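PDB 5WTZ: binary enterotoxin of Clostridium perfringens component a, which binds NAD and, as the enzymatic component of an iota-like binary enterotoxin, probably ADP-ribosylates actin. Local coordinates for residues S115-F126 against L193-A204. Sequence-based numbering, arbitrary orientation.
Sequences SNIIDEEAINNF and LSIVTIKGKQYA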
ATOM      1  N   SER A 115      32.497  -2.892   5.399  1.00 53.92           N
ATOM      2  CA  SER A 115      31.209  -3.453   5.007  1.00 48.03           C
ATOM      3  C   SER A 115      30.482  -4.110   6.181  1.00 42.25           C
ATOM      4  O   SER A 115      29.294  -4.382   6.088  1.00 40.38           O
ATOM      5  CB  SER A 115      31.392  -4.469   3.877  1.00 41.86           C
ATOM      6  OG  SER A 115      32.192  -5.566   4.306  1.00 47.72           O
ATOM      7  N   ASN A 116      31.197  -4.381   7.273  1.00 37.79           N
ATOM      8  CA  ASN A 116      30.571  -4.947   8.463  1.00 33.53           C
ATOM      9  C   ASN A 116      29.859  -3.884   9.300  1.00 34.08           C
ATOM     10  O   ASN A 116      29.178  -4.208  10.278  1.00 35.57           O
ATOM     11  CB  ASN A 116      31.602  -5.668   9.330  1.00 41.85           C
ATOM     12  CG  ASN A 116      31.754  -7.133   8.961  1.00 48.83           C
ATOM     13  OD1 ASN A 116      30.817  -7.760   8.472  1.00 48.08           O
ATOM     14  ND2 ASN A 116      32.943  -7.684   9.195  1.00 56.27           N
ATOM     15  N   ILE A 117      30.004  -2.622   8.903  1.00 35.19           N
ATOM     16  CA  ILE A 117      29.603  -1.498   9.756  1.00 37.84           C
ATOM     17  C   ILE A 117      28.631  -0.552   9.068  1.00 35.58           C
ATOM     18  O   ILE A 117      28.851  -0.135   7.933  1.00 41.24           O
ATOM     19  CB  ILE A 117      30.860  -0.721  10.238  1.00 37.50           C
ATOM     20  CG1 ILE A 117      31.691  -1.616  11.164  1.00 33.48           C
ATOM     21  CG2 ILE A 117      30.493   0.561  10.960  1.00 34.52           C
ATOM     22  CD1 ILE A 117      32.858  -0.926  11.834  1.00 45.25           C
ATOM     23  N   ILE A 118      27.543  -0.227   9.761  1.00 29.50           N
ATOM     24  CA  ILE A 118      26.509   0.647   9.217  1.00 28.41           C
ATOM     25  C   ILE A 118      26.976   2.099   9.226  1.00 29.49           C
ATOM     26  O   ILE A 118      27.566   2.566  10.200  1.00 29.82           O
ATOM     27  CB  ILE A 118      25.177   0.520  10.010  1.00 34.13           C
ATOM     28  CG1 ILE A 118      24.487  -0.812   9.713  1.00 31.45           C
ATOM     29  CG2 ILE A 118      24.227   1.648   9.668  1.00 32.98           C
ATOM     30  CD1 ILE A 118      24.220  -1.054   8.244  1.00 34.86           C
ATOM     31  N   ASP A 119      26.698   2.812   8.139  1.00 33.08           N
ATOM     32  CA  ASP A 119      27.054   4.222   8.011  1.00 34.51           C
ATOM     33  C   ASP A 119      26.148   5.128   8.857  1.00 38.35           C
ATOM     34  O   ASP A 119      24.921   5.060   8.755  1.00 32.71           O
ATOM     35  CB  ASP A 119      26.990   4.628   6.538  1.00 40.18           C
ATOM     36  CG  ASP A 119      27.454   6.044   6.303  1.00 46.28           C
ATOM     37  OD1 ASP A 119      28.673   6.240   6.131  1.00 53.73           O
ATOM     38  OD2 ASP A 119      26.602   6.954   6.279  1.00 41.01           O
ATOM     39  N   GLU A 120      26.755   5.986   9.674  1.00 38.68           N
ATOM     40  CA  GLU A 120      26.011   6.795  10.637  1.00 38.69           C
ATOM     41  C   GLU A 120      25.053   7.782   9.976  1.00 34.25           C
ATOM     42  O   GLU A 120      23.907   7.906  10.392  1.00 34.76           O
ATOM     43  CB  GLU A 120      26.966   7.563  11.563  1.00 44.47           C
ATOM     44  CG  GLU A 120      26.251   8.624  12.410  1.00 53.13           C
ATOM     45  CD  GLU A 120      27.028   9.042  13.653  1.00 64.88           C
ATOM     46  OE1 GLU A 120      27.611   8.163  14.326  1.00 72.64           O
ATOM     47  OE2 GLU A 120      27.040  10.255  13.962  1.00 63.91           O
ATOM     48  N   GLU A 121      25.521   8.491   8.954  1.00 34.91           N
ATOM     49  CA  GLU A 121      24.663   9.461   8.278  1.00 29.72           C
ATOM     50  C   GLU A 121      23.548   8.755   7.535  1.00 30.76           C
ATOM     51  O   GLU A 121      22.409   9.221   7.515  1.00 30.78           O
ATOM     52  CB  GLU A 121      25.472  10.330   7.319  1.00 44.94           C
ATOM     53  CG  GLU A 121      24.635  11.333   6.553  1.00 58.79           C
ATOM     54  CD  GLU A 121      25.476  12.370   5.839  1.00 73.61           C
ATOM     55  OE1 GLU A 121      26.665  12.523   6.198  1.00 79.62           O
ATOM     56  OE2 GLU A 121      24.945  13.031   4.922  1.00 76.80           O
ATOM     57  N   ALA A 122      23.880   7.617   6.939  1.00 31.06           N
ATOM     58  CA  ALA A 122      22.898   6.834   6.209  1.00 25.53           C
ATOM     59  C   ALA A 122      21.792   6.372   7.148  1.00 24.01           C
ATOM     60  O   ALA A 122      20.608   6.556   6.854  1.00 23.65           O
ATOM     61  CB  ALA A 122      23.556   5.638   5.513  1.00 26.31           C
ATOM     62  N   ILE A 123      22.158   5.795   8.285  1.00 22.62           N
ATOM     63  CA  ILE A 123      21.113   5.308   9.177  1.00 24.20           C
ATOM     64  C   ILE A 123      20.315   6.462   9.809  1.00 23.17           C
ATOM     65  O   ILE A 123      19.149   6.279  10.158  1.00 23.21           O
ATOM     66  CB  ILE A 123      21.687   4.372  10.273  1.00 28.89           C
ATOM     67  CG1 ILE A 123      20.553   3.541  10.886  1.00 25.80           C
ATOM     68  CG2 ILE A 123      22.474   5.152  11.323  1.00 30.56           C
ATOM     69  CD1 ILE A 123      21.005   2.338  11.650  1.00 31.57           C
ATOM     70  N   ASN A 124      20.908   7.649   9.932  1.00 23.80           N
ATOM     71  CA  ASN A 124      20.139   8.793  10.419  1.00 28.89           C
ATOM     72  C   ASN A 124      19.109   9.223   9.391  1.00 31.65           C
ATOM     73  O   ASN A 124      17.997   9.590   9.739  1.00 23.85           O
ATOM     74  CB  ASN A 124      21.044   9.968  10.775  1.00 31.77           C
ATOM     75  CG  ASN A 124      21.571   9.879  12.188  1.00 37.11           C
ATOM     76  OD1 ASN A 124      20.931   9.297  13.065  1.00 39.03           O
ATOM     77  ND2 ASN A 124      22.755  10.429  12.413  1.00 31.69           N
ATOM     78  N   ASN A 125      19.480   9.172   8.119  1.00 24.99           N
ATOM     79  CA  ASN A 125      18.527   9.466   7.064  1.00 19.64           C
ATOM     80  C   ASN A 125      17.436   8.405   7.021  1.00 20.20           C
ATOM     81  O   ASN A 125      16.267   8.703   6.765  1.00 22.01           O
ATOM     82  CB  ASN A 125      19.234   9.575   5.708  1.00 22.24           C
ATOM     83  CG  ASN A 125      20.092  10.828   5.597  1.00 28.85           C
ATOM     84  OD1 ASN A 125      19.845  11.825   6.273  1.00 31.37           O
ATOM     85  ND2 ASN A 125      21.086  10.787   4.729  1.00 30.68           N
ATOM     86  N   PHE A 126      17.826   7.166   7.290  1.00 19.14           N
ATOM     87  CA  PHE A 126      16.902   6.039   7.297  1.00 14.62           C
ATOM     88  C   PHE A 126      15.885   6.219   8.416  1.00 17.00           C
ATOM     89  O   PHE A 126      14.697   5.982   8.216  1.00 17.03           O
ATOM     90  CB  PHE A 126      17.669   4.720   7.450  1.00 17.22           C
ATOM     91  CG  PHE A 126      16.815   3.476   7.327  1.00 16.16           C
ATOM     92  CD1 PHE A 126      16.154   3.168   6.146  1.00 17.59           C
ATOM     93  CD2 PHE A 126      16.733   2.579   8.388  1.00 21.81           C
ATOM     94  CE1 PHE A 126      15.386   1.996   6.034  1.00 18.97           C
ATOM     95  CE2 PHE A 126      15.962   1.419   8.294  1.00 22.51           C
ATOM     96  CZ  PHE A 126      15.307   1.114   7.107  1.00 18.87           C
ATOM     97  N   LEU A 193      14.310   1.738  16.002  1.00 21.60           N
ATOM     98  CA  LEU A 193      15.440   1.550  15.097  1.00 19.46           C
ATOM     99  C   LEU A 193      16.741   1.479  15.882  1.00 24.33           C
ATOM    100  O   LEU A 193      16.975   2.260  16.811  1.00 20.66           O
ATOM    101  CB  LEU A 193      15.514   2.679  14.056  1.00 19.91           C
ATOM    102  CG  LEU A 193      16.671   2.644  13.044  1.00 21.58           C
ATOM    103  CD1 LEU A 193      16.485   1.577  11.943  1.00 17.49           C
ATOM    104  CD2 LEU A 193      16.885   4.010  12.399  1.00 25.61           C
ATOM    105  N   SER A 194      17.583   0.522  15.508  1.00 22.52           N
ATOM    106  CA  SER A 194      18.851   0.298  16.168  1.00 22.47           C
ATOM    107  C   SER A 194      19.737  -0.541  15.273  1.00 27.96           C
ATOM    108  O   SER A 194      19.275  -1.136  14.301  1.00 29.66           O
ATOM    109  CB  SER A 194      18.652  -0.396  17.514  1.00 30.15           C
ATOM    110  OG  SER A 194      18.057  -1.667  17.332  1.00 34.48           O
ATOM    111  N   ILE A 195      21.018  -0.580  15.601  1.00 31.72           N
ATOM    112  CA  ILE A 195      21.949  -1.440  14.904  1.00 29.90           C
ATOM    113  C   ILE A 195      22.099  -2.746  15.672  1.00 31.66           C
ATOM    114  O   ILE A 195      22.190  -2.755  16.905  1.00 36.58           O
ATOM    115  CB  ILE A 195      23.319  -0.759  14.725  1.00 31.84           C
ATOM    116  CG1 ILE A 195      23.167   0.522  13.905  1.00 31.28           C
ATOM    117  CG2 ILE A 195      24.299  -1.694  14.051  1.00 38.54           C
ATOM    118  CD1 ILE A 195      24.469   1.245  13.657  1.00 36.57           C
ATOM    119  N   VAL A 196      22.098  -3.852  14.942  1.00 27.13           N
ATOM    120  CA  VAL A 196      22.266  -5.167  15.539  1.00 26.57           C
ATOM    121  C   VAL A 196      23.402  -5.866  14.814  1.00 35.25           C
ATOM    122  O   VAL A 196      23.505  -5.796  13.587  1.00 38.13           O
ATOM    123  CB  VAL A 196      20.959  -6.026  15.478  1.00 32.17           C
ATOM    124  CG1 VAL A 196      20.522  -6.301  14.036  1.00 31.67           C
ATOM    125  CG2 VAL A 196      21.130  -7.331  16.234  1.00 35.73           C
ATOM    126  N   THR A 197      24.272  -6.510  15.580  1.00 32.23           N
ATOM    127  CA  THR A 197      25.382  -7.244  14.998  1.00 32.02           C
ATOM    128  C   THR A 197      25.035  -8.714  14.954  1.00 33.94           C
ATOM    129  O   THR A 197      24.742  -9.322  15.981  1.00 36.49           O
ATOM    130  CB  THR A 197      26.671  -7.019  15.789  1.00 34.81           C
ATOM    131  OG1 THR A 197      26.953  -5.616  15.802  1.00 37.55           O
ATOM    132  CG2 THR A 197      27.850  -7.771  15.140  1.00 33.89           C
ATOM    133  N   ILE A 198      25.049  -9.278  13.754  1.00 31.90           N
ATOM    134  CA  ILE A 198      24.812 -10.705  13.578  1.00 33.37           C
ATOM    135  C   ILE A 198      25.969 -11.336  12.798  1.00 32.47           C
ATOM    136  O   ILE A 198      26.277 -10.905  11.699  1.00 32.29           O
ATOM    137  CB  ILE A 198      23.469 -10.952  12.856  1.00 36.15           C
ATOM    138  CG1 ILE A 198      22.317 -10.426  13.713  1.00 38.52           C
ATOM    139  CG2 ILE A 198      23.291 -12.436  12.544  1.00 39.62           C
ATOM    140  CD1 ILE A 198      20.985 -10.429  13.011  1.00 40.07           C
ATOM    141  N   LYS A 199      26.631 -12.329  13.388  1.00 31.26           N
ATOM    142  CA  LYS A 199      27.816 -12.937  12.779  1.00 35.64           C
ATOM    143  C   LYS A 199      28.849 -11.886  12.363  1.00 35.38           C
ATOM    144  O   LYS A 199      29.374 -11.926  11.250  1.00 32.64           O
ATOM    145  CB  LYS A 199      27.423 -13.785  11.567  1.00 40.39           C
ATOM    146  CG  LYS A 199      26.556 -14.998  11.885  1.00 41.97           C
ATOM    147  CD  LYS A 199      27.346 -16.055  12.638  1.00 51.21           C
ATOM    148  CE  LYS A 199      26.553 -17.348  12.775  1.00 50.95           C
ATOM    149  NZ  LYS A 199      27.235 -18.357  13.624  1.00 51.65           N
ATOM    150  N   GLY A 200      29.106 -10.923  13.246  1.00 37.86           N
ATOM    151  CA  GLY A 200      30.172  -9.955  13.038  1.00 33.31           C
ATOM    152  C   GLY A 200      29.791  -8.786  12.152  1.00 34.01           C
ATOM    153  O   GLY A 200      30.582  -7.863  11.954  1.00 32.80           O
ATOM    154  N   LYS A 201      28.574  -8.824  11.620  1.00 34.21           N
ATOM    155  CA  LYS A 201      28.110  -7.818  10.673  1.00 32.67           C
ATOM    156  C   LYS A 201      26.945  -7.001  11.221  1.00 30.50           C
ATOM    157  O   LYS A 201      26.021  -7.538  11.840  1.00 30.68           O
ATOM    158  CB  LYS A 201      27.706  -8.490   9.357  1.00 32.49           C
ATOM    159  CG  LYS A 201      27.134  -7.567   8.303  1.00 33.53           C
ATOM    160  CD  LYS A 201      26.907  -8.359   7.017  1.00 48.89           C
ATOM    161  CE  LYS A 201      26.225  -7.533   5.952  1.00 56.42           C
ATOM    162  NZ  LYS A 201      26.982  -6.286   5.661  1.00 61.88           N
ATOM    163  N   GLN A 202      26.986  -5.698  10.981  1.00 26.81           N
ATOM    164  CA  GLN A 202      25.914  -4.819  11.437  1.00 25.62           C
ATOM    165  C   GLN A 202      24.758  -4.726  10.447  1.00 27.86           C
ATOM    166  O   GLN A 202      24.959  -4.596   9.240  1.00 27.00           O
ATOM    167  CB  GLN A 202      26.456  -3.417  11.717  1.00 34.86           C
ATOM    168  CG  GLN A 202      27.359  -3.353  12.935  1.00 33.17           C
ATOM    169  CD  GLN A 202      27.795  -1.938  13.278  1.00 30.75           C
ATOM    170  OE1 GLN A 202      27.447  -0.982  12.579  1.00 30.00           O
ATOM    171  NE2 GLN A 202      28.570  -1.802  14.355  1.00 29.05           N
ATOM    172  N   TYR A 203      23.546  -4.773  10.982  1.00 27.99           N
ATOM    173  CA  TYR A 203      22.346  -4.593  10.196  1.00 24.11           C
ATOM    174  C   TYR A 203      21.498  -3.525  10.858  1.00 26.97           C
ATOM    175  O   TYR A 203      21.552  -3.355  12.073  1.00 25.87           O
ATOM    176  CB  TYR A 203      21.556  -5.899  10.084  1.00 22.45           C
ATOM    177  CG  TYR A 203      22.290  -7.041   9.418  1.00 22.44           C
ATOM    178  CD1 TYR A 203      23.160  -7.858  10.146  1.00 26.83           C
ATOM    179  CD2 TYR A 203      22.106  -7.316   8.061  1.00 24.24           C
ATOM    180  CE1 TYR A 203      23.835  -8.920   9.538  1.00 27.33           C
ATOM    181  CE2 TYR A 203      22.779  -8.369   7.449  1.00 28.85           C
ATOM    182  CZ  TYR A 203      23.640  -9.167   8.192  1.00 29.34           C
ATOM    183  OH  TYR A 203      24.307 -10.216   7.596  1.00 29.23           O
ATOM    184  N   ALA A 204      20.711  -2.809  10.064  1.00 22.07           N
ATOM    185  CA  ALA A 204      19.722  -1.896  10.612  1.00 23.37           C
ATOM    186  C   ALA A 204      18.501  -2.698  11.059  1.00 22.71           C
ATOM    187  O   ALA A 204      17.804  -3.290  10.229  1.00 28.81           O
ATOM    188  CB  ALA A 204      19.335  -0.837   9.582  1.00 21.88           C
TER
HETATM  189  O   HOH W   1      31.187 -10.600   9.266  1.00 28.59           O
HETATM  190  O   HOH W   2      27.682   1.573  13.345  1.00 40.91           O
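A beta hairpin of strands 187-198 and 201-211, joined by a type I' turn from Ile198 to Lys201, meets the loop and first turns of helix 120-130 through Gln202, Lys201, Ile195 and Leu193. This lies in the ADP-ribosyltransferase-like domain that precedes the NAD-binding one, away from the nucleotide. Gln202 grips the loop twice. Gln202 N donates to Asn116 O at 2.7 Å. Gln202 OE1 takes the N-H of Ile118 at 2.9 Å, in a nearly straight bond (168°). With CG beside the backbone N (chi1 -70°) and the chain extended beyond it, Gln202 carries OE1 to that N-H; a water donates both to OE1 and, at longer range, to Ile118 O. Lys201 NZ makes a weak bond to Ser115 O, its salt-bridge partner being Glu110. Asn116 lays its carboxamide against the turn, CG 3.3 Å from Gly200 O, while a second water joins Asn116 OD1 to Lys199 O. Farther along, the contact turns apolar. Ile118 and Ile195 pass alongside one another, pointing opposite ways, with Ile118 CB against Ile195 CD1. Within the helix, Ile123, with CG1 anti to the backbone N (chi1 -162°), sends CD1 to within 3.6 Å of Ile195 CG1 and also against Ala204 CB. Asp119 caps the helix start, OD2 accepting from Ala122 N through its anti lone pair. Phe126, whose ring also meets Phe105 edge-to-face, receives Leu193 at its edge: Leu193 CD1 lies near the ring plane, 3.7 Å from Phe126 CE2.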